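Side-chain contact in cytochrome c' (Rubrivivax gelatinosus, PDB 2J8W), which carries a covalently bound, high-spin heme c without a sixth iron ligand and probably transfers electrons, though its exact function is unknown: residues S49-S52 / K53-L56. Sequence-based numbering, arbitrary orientation.
Sequences STLS and KLPL
Lys-53 folds its side chain back along the last turn of helix 38-52, past the carbonyl oxygen of Ser-49. Its CB lies 3.7 Å from Thr-50 O. CG, set beside the backbone N and opposite the carbonyl carbon (chi1 -60°), lies ahead of Ser-49 O at 3.6 Å, with Ser-52 OG close by. From there the chain runs extended, CD and CE passing the same Ser-49 oxygen, until NZ donates to a water 3.0 Å away that donates to Ser-49 OG. A long flexible lysine suits this exposed end: its methylenes cover backbone while the ammonium reaches solvent. Ser-49 OG is also hydrogen-bonded to Asp-97 of helix 79-102.

The short side chain of Ser-52 carries a donor that can turn back to the helix's own backbone. With chi1 at 71°, OG sits between the backbone N and the carbonyl carbon and donates to Ser-49 O over 2.8 Å, tilted 26° from the carbonyl plane, so a buried hydroxyl is satisfied within one turn. This is the C-terminal end of one of the long helices of the cytochrome c' four-helix bundle, and here the chain leaves it for the heme pocket, which Leu-56 helps to line. Lys-53 N makes a weak bond to Thr-50 O, and Leu-54 N a firmer one, 3.0 Å, to Leu-51 O. Pro-55 has no N-H to continue the helical bonding; its ring packs on Phe-16 of helix 5-30, CD lying 3.1 Å from the same Leu-51 oxygen. A second water, accepting from Leu-56 N, donates to Ser-52 O. Leu-54 CD1 meets Leu-51 CD2 at 4.2 Å; branched apolar leucines suit this buried place between helix 5-30 and the second subunit, Leu-51 packing on Leu-51 of that chain and Leu-54 on its His-22.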
ATOM      1  N   SER A  49      -0.633  -6.862  -7.661  1.00 12.47           N
ATOM      2  CA  SER A  49       0.012  -6.357  -8.861  1.00 12.96           C
ATOM      3  C   SER A  49       0.309  -4.866  -8.770  1.00 12.37           C
ATOM      4  O   SER A  49       1.423  -4.418  -9.039  1.00 14.49           O
ATOM      5  CB  SER A  49      -0.853  -6.669 -10.077  1.00 13.93           C
ATOM      6  OG  SER A  49      -0.176  -6.241 -11.251  1.00 16.67           O
ATOM      7  N   THR A  50      -0.679  -4.087  -8.387  1.00 12.77           N
ATOM      8  CA  THR A  50      -0.477  -2.647  -8.191  1.00 13.81           C
ATOM      9  C   THR A  50       0.633  -2.370  -7.170  1.00 13.77           C
ATOM     10  O   THR A  50       1.553  -1.574  -7.399  1.00 15.55           O
ATOM     11  CB  THR A  50      -1.793  -2.015  -7.783  1.00 14.02           C
ATOM     12  OG1 THR A  50      -2.711  -2.178  -8.873  1.00 15.81           O
ATOM     13  CG2 THR A  50      -1.670  -0.527  -7.397  1.00 16.16           C
ATOM     14  N   LEU A  51       0.524  -3.006  -6.019  1.00 12.34           N
ATOM     15  CA  LEU A  51       1.496  -2.764  -4.954  1.00 13.12           C
ATOM     16  C   LEU A  51       2.896  -3.221  -5.299  1.00 12.79           C
ATOM     17  O   LEU A  51       3.879  -2.636  -4.825  1.00 13.17           O
ATOM     18  CB  LEU A  51       1.027  -3.450  -3.667  1.00 13.39           C
ATOM     19  CG  LEU A  51      -0.249  -2.944  -2.991  1.00 14.45           C
ATOM     20  CD1 LEU A  51      -0.803  -3.997  -2.044  1.00 15.50           C
ATOM     21  CD2 LEU A  51       0.001  -1.632  -2.280  1.00 18.11           C
ATOM     22  N   SER A  52       2.999  -4.264  -6.109  1.00 13.29           N
ATOM     23  CA  SER A  52       4.287  -4.879  -6.412  1.00 13.63           C
ATOM     24  C   SER A  52       5.202  -3.934  -7.122  1.00 14.35           C
ATOM     25  O   SER A  52       6.408  -4.161  -7.119  1.00 15.53           O
ATOM     26  CB  SER A  52       4.156  -6.114  -7.271  1.00 15.12           C
ATOM     27  OG  SER A  52       3.776  -5.788  -8.595  1.00 17.66           O
ATOM     28  N   LYS A  53       4.626  -2.894  -7.739  1.00 15.21           N
ATOM     29  CA  LYS A  53       5.384  -1.899  -8.513  1.00 17.60           C
ATOM     30  C   LYS A  53       5.964  -0.790  -7.642  1.00 16.39           C
ATOM     31  O   LYS A  53       6.621   0.121  -8.154  1.00 17.49           O
ATOM     32  CB  LYS A  53       4.476  -1.300  -9.610  1.00 18.66           C
ATOM     33  CG  LYS A  53       3.980  -2.408 -10.576  1.00 21.46           C
ATOM     34  CD  LYS A  53       2.908  -2.005 -11.499  1.00 24.12           C
ATOM     35  CE  LYS A  53       2.620  -3.120 -12.459  1.00 27.17           C
ATOM     36  NZ  LYS A  53       1.494  -2.737 -13.343  1.00 33.13           N
ATOM     37  N   LEU A  54       5.671  -0.827  -6.349  1.00 14.01           N
ATOM     38  CA  LEU A  54       6.058   0.249  -5.446  1.00 13.13           C
ATOM     39  C   LEU A  54       7.380   0.044  -4.652  1.00 12.93           C
ATOM     40  O   LEU A  54       8.189   0.953  -4.624  1.00 13.73           O
ATOM     41  CB  LEU A  54       4.917   0.563  -4.464  1.00 13.30           C
ATOM     42  CG  LEU A  54       3.545   0.827  -5.091  1.00 13.60           C
ATOM     43  CD1 LEU A  54       2.558   1.226  -4.038  1.00 14.89           C
ATOM     44  CD2 LEU A  54       3.712   1.925  -6.203  1.00 16.86           C
ATOM     45  N   PRO A  55       7.567  -1.047  -3.901  1.00 12.59           N
ATOM     46  CA  PRO A  55       8.664  -1.007  -2.929  1.00 12.84           C
ATOM     47  C   PRO A  55      10.046  -0.943  -3.545  1.00 14.12           C
ATOM     48  O   PRO A  55      10.976  -0.441  -2.906  1.00 14.57           O
ATOM     49  CB  PRO A  55       8.477  -2.293  -2.140  1.00 13.25           C
ATOM     50  CG  PRO A  55       7.681  -3.212  -3.058  1.00 13.23           C
ATOM     51  CD  PRO A  55       6.793  -2.300  -3.840  1.00 11.97           C
ATOM     52  N   LEU A  56      10.221  -1.547  -4.718  1.00 14.99           N
ATOM     53  CA  LEU A  56      11.551  -1.668  -5.304  1.00 16.81           C
ATOM     54  C   LEU A  56      11.995  -0.342  -5.914  1.00 17.67           C
ATOM     55  O   LEU A  56      13.148  -0.228  -6.277  1.00 20.40           O
ATOM     56  CB  LEU A  56      11.625  -2.918  -6.211  1.00 18.46           C
ATOM     57  CG  LEU A  56      11.354  -4.231  -5.443  1.00 19.70           C
ATOM     58  CD1 LEU A  56      10.938  -5.426  -6.265  1.00 22.20           C
ATOM     59  CD2 LEU A  56      12.594  -4.630  -4.597  1.00 22.93           C
TER
HETATM   60  O   HOH W   1      -1.093  -3.782 -12.130  1.00 32.88           O
HETATM   61  O   HOH W   2       8.474  -2.351  -6.789  1.00 18.09           O